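Local coordinates for diphosphomevalonate decarboxylase, putative (Trypanosoma brucei, PDB 2HKE), which probably catalyses the ATP-dependent decarboxylation of (R)-5-diphosphomevalonate to isopentenyl diphosphate in the mevalonate pathway of isoprenoid and sterol synthesis, at residues 313-318 with 354-359; 83-88 with 130-135; 15-20 with 245-250; 46-51 with 104-109. The protein carries 1 engineered substitution. All coordinates share one frame; numbering follows the deposited sequence.

Contact 1. Residues 313-318 with 354-359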
# COMPACT_ATOMS: atom_id res chain seq x y z
N MET A 313 21.49 -12.49 -2.48
CA MET A 313 22.00 -11.69 -3.62
C MET A 313 21.92 -10.23 -3.28
O MET A 313 22.90 -9.49 -3.45
CB MET A 313 21.20 -12.02 -4.88
CG MET A 313 21.58 -11.25 -6.10
SD MET A 313 20.75 -9.65 -6.23
CE MET A 313 18.96 -10.05 -6.32
N LEU A 314 20.77 -9.77 -2.75
CA LEU A 314 20.68 -8.36 -2.31
C LEU A 314 21.76 -7.94 -1.31
O LEU A 314 22.27 -6.83 -1.39
CB LEU A 314 19.30 -8.05 -1.69
CG LEU A 314 18.09 -8.17 -2.64
CD1 LEU A 314 16.77 -7.84 -1.92
CD2 LEU A 314 18.29 -7.31 -3.92
N MET A 315 22.07 -8.81 -0.34
CA MET A 315 23.04 -8.49 0.74
C MET A 315 24.47 -8.36 0.26
O MET A 315 25.29 -7.75 0.93
CB MET A 315 22.98 -9.54 1.81
CG MET A 315 21.66 -9.54 2.60
SD MET A 315 21.22 -8.01 3.39
CE MET A 315 20.19 -7.13 2.19
N GLU A 316 24.77 -8.97 -0.87
CA GLU A 316 26.06 -8.79 -1.49
C GLU A 316 26.24 -7.37 -2.00
O GLU A 316 27.34 -6.89 -2.09
CB GLU A 316 26.21 -9.81 -2.58
CG GLU A 316 26.34 -11.14 -1.99
CD GLU A 316 27.70 -11.41 -1.34
OE1 GLU A 316 28.72 -10.79 -1.77
OE2 GLU A 316 27.73 -12.26 -0.43
N HIS A 317 25.15 -6.71 -2.35
CA HIS A 317 25.19 -5.39 -2.97
C HIS A 317 24.76 -4.32 -2.01
O HIS A 317 25.21 -3.15 -2.10
CB HIS A 317 24.27 -5.41 -4.21
CG HIS A 317 24.69 -6.40 -5.25
ND1 HIS A 317 24.36 -7.72 -5.20
CD2 HIS A 317 25.42 -6.24 -6.37
CE1 HIS A 317 24.87 -8.35 -6.24
NE2 HIS A 317 25.53 -7.47 -6.95
N PHE A 318 23.83 -4.66 -1.14
CA PHE A 318 23.33 -3.73 -0.10
C PHE A 318 23.42 -4.42 1.27
O PHE A 318 22.41 -4.79 1.84
CB PHE A 318 21.89 -3.34 -0.39
CG PHE A 318 21.71 -2.50 -1.61
CD1 PHE A 318 21.46 -3.09 -2.84
CD2 PHE A 318 21.79 -1.12 -1.54
CE1 PHE A 318 21.30 -2.29 -3.98
CE2 PHE A 318 21.62 -0.33 -2.66
CZ PHE A 318 21.37 -0.92 -3.88
N LYS A 354 25.87 -0.12 0.54
CA LYS A 354 25.29 0.49 1.73
C LYS A 354 24.14 -0.38 2.20
O LYS A 354 23.57 -1.13 1.42
CB LYS A 354 24.82 1.90 1.44
CG LYS A 354 23.65 1.94 0.42
CD LYS A 354 23.29 3.30 -0.03
CE LYS A 354 24.26 3.85 -1.06
NZ LYS A 354 23.80 5.25 -1.31
N PRO A 355 23.80 -0.29 3.48
CA PRO A 355 22.66 -1.07 3.95
C PRO A 355 21.33 -0.46 3.49
O PRO A 355 21.22 0.76 3.27
CB PRO A 355 22.75 -0.94 5.47
CG PRO A 355 23.48 0.33 5.69
CD PRO A 355 24.42 0.51 4.55
N PHE A 356 20.31 -1.31 3.35
CA PHE A 356 18.93 -0.80 3.39
C PHE A 356 18.68 -0.19 4.76
O PHE A 356 19.33 -0.56 5.77
CB PHE A 356 17.91 -1.92 3.15
CG PHE A 356 18.10 -2.67 1.86
CD1 PHE A 356 18.32 -2.00 0.65
CD2 PHE A 356 17.96 -4.06 1.83
CE1 PHE A 356 18.48 -2.69 -0.53
CE2 PHE A 356 18.14 -4.77 0.60
CZ PHE A 356 18.36 -4.06 -0.56
N GLU A 357 17.69 0.69 4.83
CA GLU A 357 17.25 1.20 6.12
C GLU A 357 16.61 0.03 6.88
O GLU A 357 16.73 -0.07 8.09
CB GLU A 357 16.28 2.34 5.94
CG GLU A 357 16.82 3.50 5.19
CD GLU A 357 18.09 4.05 5.84
OE1 GLU A 357 17.97 4.63 6.95
OE2 GLU A 357 19.19 3.82 5.28
N MET A 358 15.93 -0.85 6.16
CA MET A 358 15.37 -2.05 6.73
C MET A 358 14.90 -2.90 5.58
O MET A 358 14.77 -2.41 4.47
CB MET A 358 14.17 -1.75 7.65
CG MET A 358 12.83 -1.76 6.98
SD MET A 358 11.52 -1.58 8.22
CE MET A 358 12.01 0.04 8.57
N LEU A 359 14.68 -4.16 5.87
CA LEU A 359 14.13 -5.11 4.90
C LEU A 359 12.97 -5.85 5.51
O LEU A 359 13.16 -6.61 6.46
CB LEU A 359 15.18 -6.12 4.46
CG LEU A 359 14.74 -7.15 3.42
CD1 LEU A 359 14.36 -6.46 2.11
CD2 LEU A 359 15.83 -8.18 3.18
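Phe318 and Phe356 meet with their ring planes 20° apart but slid along each other, so that the centroids lie 5.0 Å apart and the rings hardly overlap. What sits over the face of Phe356 is the root of the other side chain: Phe318 CB stands 3.8 Å from the Phe356 centroid in a CH-pi contact. In return Phe356 lays CE1 over a face of Phe318, 3.4 Å from Phe318 CG. The two side chains cross at about a right angle, each with CG anti to its carbonyl carbon.

Helix 307-317 is packed, through its C-terminal turn, against the five-stranded sheet of the C-terminal GHMP domain, where Phe356, just ahead of strand 358-363, also touches Ala188 of strand 183-189. Leu314 borders the Phe356 ring at its edge, CB 4.2 Å from CE2. Met315 starts out away from the loop, but bends at chi2 and chi3 bring its CE back to 3.5 Å from Phe356 CE2. The backbone approaches closely: Phe318 CA comes to 3.0 Å of Lys354 O in a CA-H...O contact that is far from straight. Thr320 OG1 bonds to both Phe318 O and Phe356 N, while Lys354 NZ forms a salt bridge with Asp268. On the helix itself, His317 ND1 donates to Met313 O at 2.9 Å from above the carbonyl plane, and the oxygen lies in the plane of the imidazole.

Contact 2. Residues 83-88 with 130-135; sequences LHLRST and FKSTTN
Thr88, just beyond the end of helix 76-86, carries the tight half of this contact. Its carbonyl oxygen receives the N-H of Thr133 at 2.8 Å, nearly along the C=O axis (C=O...N angle 170°), and the same Thr88 O has Ser132 CA only 3.1 Å away. The hydroxyls complete the cluster: Thr88 OG1, held between backbone N and carbonyl carbon, lies 2.7 Å from Ser132 OG. Ser132 OG, anti to its own backbone N, accepts from Thr134 N at 3.1 Å, an ST turn within the loop.

Next to this polar knot lies a compact apolar patch. Leu85, with CG anti to the backbone N, reaches over one face of the Phe130 ring with CD2, 3.9 Å from the centroid, and rests its other branch, CD1, 3.6 Å from Ser132 CB. Phe130 closes helix 114-130, and Lys131 after it has positive phi in a Schellman motif.

The margins are looser. His84 brings the edge of its ring no nearer than 3.5 Å to Thr134 OG1, through NE2. Thr133, for all its backbone bond, is exposed to solvent. Arg86 stretches out obliquely past Phe130, its guanidinium plane 83° from the ring, and is pinned instead by a salt bridge to Asp61 and a bond to Lys96 O.

The loop between helices 114-130 and 136-143 therefore receives the end of helix 76-86: Leu85 also packs on Leu126, Ile127 and Leu139, His84 on Leu139 and Leu142, while Phe130 and Arg86 share Val98 of strand 97-104.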
# COMPACT_ATOMS: atom_id res chain seq x y z
N LEU A 83 -19.01 12.69 7.52
CA LEU A 83 -20.28 13.08 6.87
C LEU A 83 -20.98 11.91 6.22
O LEU A 83 -22.22 11.74 6.37
CB LEU A 83 -20.04 14.16 5.80
CG LEU A 83 -19.65 15.55 6.26
CD1 LEU A 83 -19.27 16.37 5.03
CD2 LEU A 83 -20.79 16.22 7.05
N HIS A 84 -20.23 11.12 5.45
CA HIS A 84 -20.79 9.97 4.77
C HIS A 84 -21.26 8.93 5.81
O HIS A 84 -22.32 8.32 5.66
CB HIS A 84 -19.81 9.35 3.81
CG HIS A 84 -20.43 8.29 2.97
ND1 HIS A 84 -21.50 8.55 2.14
CD2 HIS A 84 -20.19 6.97 2.87
CE1 HIS A 84 -21.89 7.43 1.56
NE2 HIS A 84 -21.10 6.46 1.97
N LEU A 85 -20.49 8.80 6.86
CA LEU A 85 -20.77 7.80 7.87
C LEU A 85 -22.11 8.13 8.53
O LEU A 85 -22.97 7.27 8.68
CB LEU A 85 -19.64 7.81 8.89
CG LEU A 85 -19.75 6.91 10.11
CD1 LEU A 85 -19.45 5.41 9.73
CD2 LEU A 85 -18.81 7.47 11.20
N ARG A 86 -22.29 9.38 8.91
CA ARG A 86 -23.48 9.82 9.59
C ARG A 86 -24.73 9.92 8.73
O ARG A 86 -25.82 10.07 9.27
CB ARG A 86 -23.24 11.14 10.28
CG ARG A 86 -22.35 11.03 11.46
CD ARG A 86 -22.36 12.32 12.22
NE ARG A 86 -21.62 12.14 13.45
CZ ARG A 86 -20.45 12.70 13.72
NH1 ARG A 86 -19.84 13.51 12.87
NH2 ARG A 86 -19.90 12.43 14.87
N SER A 87 -24.58 9.91 7.42
CA SER A 87 -25.73 9.84 6.53
C SER A 87 -26.14 8.42 6.20
O SER A 87 -27.07 8.22 5.40
CB SER A 87 -25.45 10.58 5.22
OG SER A 87 -24.53 9.93 4.39
N THR A 88 -25.41 7.44 6.74
CA THR A 88 -25.67 6.04 6.45
C THR A 88 -25.72 5.24 7.73
O THR A 88 -25.32 4.10 7.76
CB THR A 88 -24.62 5.50 5.45
OG1 THR A 88 -23.30 5.61 6.03
CG2 THR A 88 -24.70 6.28 4.12
N PHE A 130 -20.73 3.02 14.63
CA PHE A 130 -21.93 3.75 14.27
C PHE A 130 -23.01 2.87 13.65
O PHE A 130 -24.07 3.37 13.26
CB PHE A 130 -21.56 4.87 13.29
CG PHE A 130 -21.08 6.12 13.96
CD1 PHE A 130 -19.74 6.27 14.34
CD2 PHE A 130 -21.96 7.14 14.25
CE1 PHE A 130 -19.31 7.45 14.96
CE2 PHE A 130 -21.53 8.33 14.90
CZ PHE A 130 -20.20 8.46 15.26
N LYS A 131 -22.70 1.58 13.48
CA LYS A 131 -23.55 0.67 12.74
C LYS A 131 -24.02 1.24 11.40
O LYS A 131 -25.22 1.21 11.04
CB LYS A 131 -24.72 0.26 13.61
CG LYS A 131 -24.27 -0.16 14.98
CD LYS A 131 -25.41 -0.64 15.82
CE LYS A 131 -24.91 -1.50 16.97
NZ LYS A 131 -24.34 -2.78 16.42
N SER A 132 -23.05 1.74 10.63
CA SER A 132 -23.32 2.32 9.34
C SER A 132 -23.49 1.23 8.33
O SER A 132 -22.81 0.21 8.39
CB SER A 132 -22.17 3.28 8.90
OG SER A 132 -22.19 3.65 7.53
N THR A 133 -24.35 1.47 7.35
CA THR A 133 -24.53 0.54 6.26
C THR A 133 -23.46 0.63 5.16
O THR A 133 -23.46 -0.17 4.20
CB THR A 133 -25.90 0.77 5.62
OG1 THR A 133 -26.03 2.14 5.21
CG2 THR A 133 -26.98 0.40 6.64
N THR A 134 -22.60 1.63 5.24
CA THR A 134 -21.58 1.76 4.21
C THR A 134 -20.49 0.70 4.40
O THR A 134 -20.29 0.20 5.49
CB THR A 134 -21.02 3.21 4.15
OG1 THR A 134 -20.06 3.28 3.10
CG2 THR A 134 -20.33 3.57 5.42
N ASN A 135 -19.81 0.32 3.32
CA ASN A 135 -18.78 -0.68 3.45
C ASN A 135 -17.41 -0.06 3.75
O ASN A 135 -17.17 1.12 3.46
CB ASN A 135 -18.74 -1.63 2.25
CG ASN A 135 -18.43 -0.91 0.96
OD1 ASN A 135 -17.28 -0.50 0.70
ND2 ASN A 135 -19.46 -0.73 0.15

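Contact 3. Residues 15-20 with 245-250. With SO4 (sulfate ion), chain C.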
# COMPACT_ATOMS: atom_id res chain seq x y z
N ALA A 15 0.25 -1.61 -4.52
CA ALA A 15 -0.31 -1.68 -5.86
C ALA A 15 0.74 -2.16 -6.85
O ALA A 15 1.84 -1.60 -6.90
CB ALA A 15 -0.79 -0.34 -6.34
N PHE A 16 0.40 -3.19 -7.62
CA PHE A 16 1.26 -3.55 -8.78
C PHE A 16 0.72 -2.98 -10.09
O PHE A 16 1.50 -2.85 -11.05
CB PHE A 16 1.50 -5.05 -8.85
CG PHE A 16 0.27 -5.85 -8.80
CD1 PHE A 16 -0.38 -6.15 -9.96
CD2 PHE A 16 -0.26 -6.31 -7.60
CE1 PHE A 16 -1.55 -6.86 -9.97
CE2 PHE A 16 -1.47 -7.03 -7.61
CZ PHE A 16 -2.08 -7.32 -8.80
N ILE A 17 -0.60 -2.69 -10.16
CA ILE A 17 -1.20 -1.89 -11.19
C ILE A 17 -1.59 -0.59 -10.51
O ILE A 17 -2.39 -0.56 -9.55
CB ILE A 17 -2.35 -2.58 -11.96
CG1 ILE A 17 -1.74 -3.75 -12.77
CG2 ILE A 17 -3.06 -1.52 -12.89
CD1 ILE A 17 -2.80 -4.67 -13.32
N LYS A 18 -0.94 0.46 -10.93
CA LYS A 18 -0.94 1.70 -10.16
C LYS A 18 -2.17 2.61 -10.20
O LYS A 18 -2.74 2.86 -11.25
CB LYS A 18 0.27 2.51 -10.58
CG LYS A 18 1.61 1.75 -10.50
CD LYS A 18 1.92 1.41 -9.05
CE LYS A 18 3.31 0.82 -8.88
NZ LYS A 18 3.63 0.51 -7.41
N TYR A 19 -2.49 3.17 -9.03
CA TYR A 19 -3.40 4.29 -8.91
C TYR A 19 -2.55 5.57 -9.07
O TYR A 19 -1.66 5.82 -8.31
CB TYR A 19 -4.04 4.25 -7.53
CG TYR A 19 -4.67 5.53 -6.99
CD1 TYR A 19 -5.53 6.29 -7.78
CD2 TYR A 19 -4.44 5.95 -5.68
CE1 TYR A 19 -6.11 7.45 -7.29
CE2 TYR A 19 -5.03 7.08 -5.16
CZ TYR A 19 -5.83 7.84 -5.96
OH TYR A 19 -6.43 8.94 -5.44
N TRP A 20 -2.84 6.39 -10.10
CA TRP A 20 -2.17 7.64 -10.27
C TRP A 20 -3.07 8.51 -11.13
O TRP A 20 -3.04 8.42 -12.33
CB TRP A 20 -0.79 7.46 -10.90
CG TRP A 20 0.09 8.67 -10.77
CD1 TRP A 20 0.50 9.50 -11.77
CD2 TRP A 20 0.74 9.10 -9.60
NE1 TRP A 20 1.33 10.49 -11.27
CE2 TRP A 20 1.50 10.25 -9.93
CE3 TRP A 20 0.74 8.66 -8.27
CZ2 TRP A 20 2.23 10.94 -8.98
CZ3 TRP A 20 1.46 9.39 -7.33
CH2 TRP A 20 2.19 10.51 -7.70
N MET A 245 6.73 -4.85 -13.03
CA MET A 245 7.89 -4.04 -13.38
C MET A 245 7.53 -3.04 -14.49
O MET A 245 8.03 -1.93 -14.50
CB MET A 245 9.05 -4.92 -13.81
CG MET A 245 9.64 -5.65 -12.58
SD MET A 245 11.08 -6.64 -12.81
CE MET A 245 10.40 -8.08 -13.62
N LEU A 246 6.68 -3.44 -15.42
CA LEU A 246 6.23 -2.50 -16.47
C LEU A 246 5.46 -1.36 -15.87
O LEU A 246 5.66 -0.21 -16.20
CB LEU A 246 5.32 -3.19 -17.47
CG LEU A 246 6.03 -4.12 -18.45
CD1 LEU A 246 4.97 -4.98 -19.19
CD2 LEU A 246 6.87 -3.29 -19.42
N GLU A 247 4.61 -1.66 -14.91
CA GLU A 247 3.80 -0.65 -14.25
C GLU A 247 4.65 0.30 -13.44
O GLU A 247 4.48 1.53 -13.46
CB GLU A 247 2.78 -1.34 -13.36
CG GLU A 247 1.52 -1.77 -14.08
CD GLU A 247 0.65 -0.59 -14.44
OE1 GLU A 247 0.13 0.09 -13.52
OE2 GLU A 247 0.53 -0.28 -15.66
N SER A 248 5.61 -0.25 -12.71
CA SER A 248 6.53 0.56 -11.93
C SER A 248 7.34 1.47 -12.81
O SER A 248 7.48 2.66 -12.54
CB SER A 248 7.47 -0.37 -11.18
OG SER A 248 8.36 0.38 -10.36
N ASP A 249 7.88 0.91 -13.90
CA ASP A 249 8.63 1.74 -14.85
C ASP A 249 7.77 2.87 -15.39
O ASP A 249 8.25 4.04 -15.48
CB ASP A 249 9.13 0.88 -16.04
CG ASP A 249 10.20 -0.12 -15.66
OD1 ASP A 249 10.81 -0.06 -14.57
OD2 ASP A 249 10.47 -0.99 -16.53
N ASP A 250 6.53 2.55 -15.73
CA ASP A 250 5.63 3.55 -16.33
C ASP A 250 5.30 4.70 -15.38
O ASP A 250 5.28 5.88 -15.80
CB ASP A 250 4.35 2.92 -16.88
CG ASP A 250 4.53 2.16 -18.21
OD1 ASP A 250 5.62 2.18 -18.83
OD2 ASP A 250 3.51 1.54 -18.67
S SO4 C . -5.17 10.13 -2.29
O1 SO4 C . -5.23 11.47 -2.83
O2 SO4 C . -3.93 9.50 -2.67
O3 SO4 C . -5.24 10.17 -0.83
O4 SO4 C . -6.27 9.32 -2.83
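A buried glutamate, Glu247, reaches from a helix of the C-terminal domain into a bend of the N-terminal one and takes a backbone N-H there. Strand 5-15 ends at this bend in a classic beta bulge, Phe16 and Ile17 both facing Phe37 of strand 36-40, and the chain turns a corner at Phe16; the contact thus spans the two domains of the GHMP-type fold. Glu247 OE1 accepts Lys18 N at 2.8 Å along an almost straight line (165° at the hydrogen), using the anti lone pair, the one turned from the second oxygen.

A bend at chi2 (-72°) turns the carboxylate to this position. OE1 also lies 3.3 Å from Ile17 CA and 3.6 Å from Ile17 CG2, while Phe16 O presses to 3.0 Å of Glu247 CB, a tight approach. The other oxygen, OE2, makes salt bridges with Arg216 and Arg224, so both oxygens of the buried carboxylate have partners, and the two arginines would be expected to keep it ionised.

The Lys18 and Glu247 side chains run antiparallel past each other, and their charged ends do not pair. The lysine chain bends at chi2 and runs on extended, which returns NZ to Ala15 O at 2.8 Å, in the carbonyl plane. NZ further meets Asp293 in a salt bridge, as well as Thr291 OG1 and Phe292 O.

Beyond the bend, Tyr19 turns the other way, toward a sulfate probably taken from the crystallisation liquor and also held by Lys22, Arg77, Ser144, Gly145 and Thr200. Sulfate O4 lies in the plane of the tyrosine ring, 2.6 Å from Tyr19 OH.

Contact 4. Residues 46-51 with 104-109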
# COMPACT_ATOMS: atom_id res chain seq x y z
N PHE A 46 4.22 -4.72 11.37
CA PHE A 46 3.78 -3.33 11.31
C PHE A 46 2.33 -3.19 10.79
O PHE A 46 1.95 -3.83 9.81
CB PHE A 46 4.70 -2.49 10.42
CG PHE A 46 6.16 -2.61 10.80
CD1 PHE A 46 6.56 -2.43 12.11
CD2 PHE A 46 7.11 -2.95 9.86
CE1 PHE A 46 7.90 -2.58 12.47
CE2 PHE A 46 8.43 -3.08 10.20
CZ PHE A 46 8.83 -2.88 11.48
N ARG A 47 1.60 -2.27 11.41
CA ARG A 47 0.19 -2.05 11.11
C ARG A 47 -0.26 -0.70 11.66
O ARG A 47 0.45 -0.07 12.48
CB ARG A 47 -0.67 -3.19 11.68
CG ARG A 47 -0.91 -3.15 13.19
CD ARG A 47 0.35 -3.33 14.03
NE ARG A 47 0.13 -3.08 15.47
CZ ARG A 47 0.09 -1.88 16.08
NH1 ARG A 47 0.22 -0.74 15.41
NH2 ARG A 47 -0.11 -1.82 17.39
N SER A 48 -1.44 -0.23 11.22
CA SER A 48 -2.10 0.89 11.87
C SER A 48 -3.20 0.35 12.76
O SER A 48 -3.79 -0.69 12.49
CB SER A 48 -2.69 1.91 10.92
OG SER A 48 -1.72 2.35 10.01
N LYS A 49 -3.47 1.10 13.81
CA LYS A 49 -4.47 0.74 14.77
C LYS A 49 -5.28 1.98 15.07
O LYS A 49 -4.71 3.06 15.26
CB LYS A 49 -3.76 0.22 16.01
CG LYS A 49 -4.68 -0.11 17.18
CD LYS A 49 -3.86 -1.02 18.14
CE LYS A 49 -4.44 -1.14 19.47
NZ LYS A 49 -3.44 -1.85 20.37
N THR A 50 -6.61 1.82 15.08
CA THR A 50 -7.56 2.88 15.50
C THR A 50 -8.56 2.34 16.50
O THR A 50 -9.10 1.26 16.33
CB THR A 50 -8.36 3.45 14.31
OG1 THR A 50 -7.49 4.09 13.39
CG2 THR A 50 -9.45 4.44 14.73
N SER A 51 -8.83 3.17 17.50
CA SER A 51 -9.88 2.95 18.48
C SER A 51 -10.86 4.10 18.35
O SER A 51 -10.47 5.27 18.21
CB SER A 51 -9.30 2.89 19.90
OG SER A 51 -8.65 1.63 20.13
N ASN A 104 0.25 4.10 14.56
CA ASN A 104 0.86 2.99 13.84
C ASN A 104 2.25 2.76 14.39
O ASN A 104 2.78 3.63 15.07
CB ASN A 104 0.88 3.25 12.32
CG ASN A 104 1.99 4.19 11.90
OD1 ASN A 104 3.15 3.82 11.94
ND2 ASN A 104 1.64 5.40 11.50
N ASN A 105 2.82 1.60 14.11
CA ASN A 105 4.16 1.24 14.60
C ASN A 105 5.18 1.08 13.47
O ASN A 105 6.17 0.39 13.63
CB ASN A 105 4.09 -0.02 15.45
CG ASN A 105 3.71 -1.25 14.65
OD1 ASN A 105 3.16 -1.17 13.53
ND2 ASN A 105 4.03 -2.42 15.21
N PHE A 106 4.94 1.71 12.34
CA PHE A 106 5.90 1.63 11.25
C PHE A 106 7.10 2.44 11.69
O PHE A 106 6.94 3.54 12.26
CB PHE A 106 5.35 2.17 9.94
CG PHE A 106 4.40 1.23 9.27
CD1 PHE A 106 3.05 1.31 9.49
CD2 PHE A 106 4.88 0.25 8.41
CE1 PHE A 106 2.16 0.41 8.88
CE2 PHE A 106 4.02 -0.65 7.78
CZ PHE A 106 2.65 -0.57 8.03
N PRO A 107 8.31 1.93 11.41
CA PRO A 107 9.50 2.72 11.72
C PRO A 107 9.40 4.12 11.15
O PRO A 107 8.98 4.30 10.00
CB PRO A 107 10.62 1.94 11.03
CG PRO A 107 10.14 0.58 11.02
CD PRO A 107 8.65 0.65 10.79
N THR A 108 9.74 5.11 11.97
CA THR A 108 9.64 6.49 11.54
C THR A 108 10.72 6.72 10.45
O THR A 108 11.82 6.11 10.47
CB THR A 108 9.82 7.44 12.76
OG1 THR A 108 9.40 8.77 12.41
CG2 THR A 108 11.25 7.45 13.20
N ALA A 109 10.39 7.57 9.49
CA ALA A 109 11.32 7.93 8.41
C ALA A 109 11.41 6.88 7.29
O ALA A 109 12.09 7.12 6.31
CB ALA A 109 12.70 8.22 8.96
O HOH W 1 -1.53 5.08 10.29
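Strands 48-55 and 97-104 part company here, just past the antiparallel non-hydrogen-bonded pair Ser48-Asn104. One residue farther on, Asn105 N reaches Arg47 O in a weak bond of 3.3 Å, and the return bond is supplied by a side chain: Asn105 OD1 accepts Arg47 N at 2.9 Å, in the plane of the amide carbonyl. Asn105 ND2 is bound by Pro45 O, so both ends of the amide are used and its rotation is fixed. The guanidinium of Arg47 lies across this amide, with planes 35° apart, while its NE goes to Glu9 in a salt bridge.

Asn104 is occupied within its own loop. OD1 takes Phe106 N at 2.8 Å, an Asx turn, and ND2 has a weak bond to a water. That water lies 2.8 Å from Ser48 OG, which is also bonded to Ser117.

Beside these polar groups the apolar side chains meet: Phe46 CB sits over the Phe106 face, 3.5 Å from its centroid, and Pro107 CD lies over the centre of the Phe46 ring, 3.6 Å from its centroid, a second CH-pi contact. Phe46 further touches Met358 and Leu360 of the C-terminal domain.

Arg47 O and Asn105 OD1 face each other as two acceptors 3.1 Å apart; the nearby guanidinium would be expected to ease that repulsion, and a side-chain amide takes over strand pairing where the main-chain pattern gives out.

Overall arrangement
Contact 3 is the buried one, made of ionic and polar groups and joining the two domains directly; the other three are partly buried and lie each within one domain. Contact 1, largely aromatic, belongs to the C-terminal domain. Contacts 2 and 4 share the N-terminal domain and helix 114-130, whose two ends they flank, but contact 2 is a peripheral mix of hydroxyls, one backbone bond and a leucine on a phenylalanine face, whereas contact 4 ends a strand pair. Contacts 1 and 4 touch across the domain boundary, where Met358 packs on Pro107 and Phe46. Contacts 1 and 2 are farthest apart, their centres about 45 Å distant on opposite sides of the chain's centre.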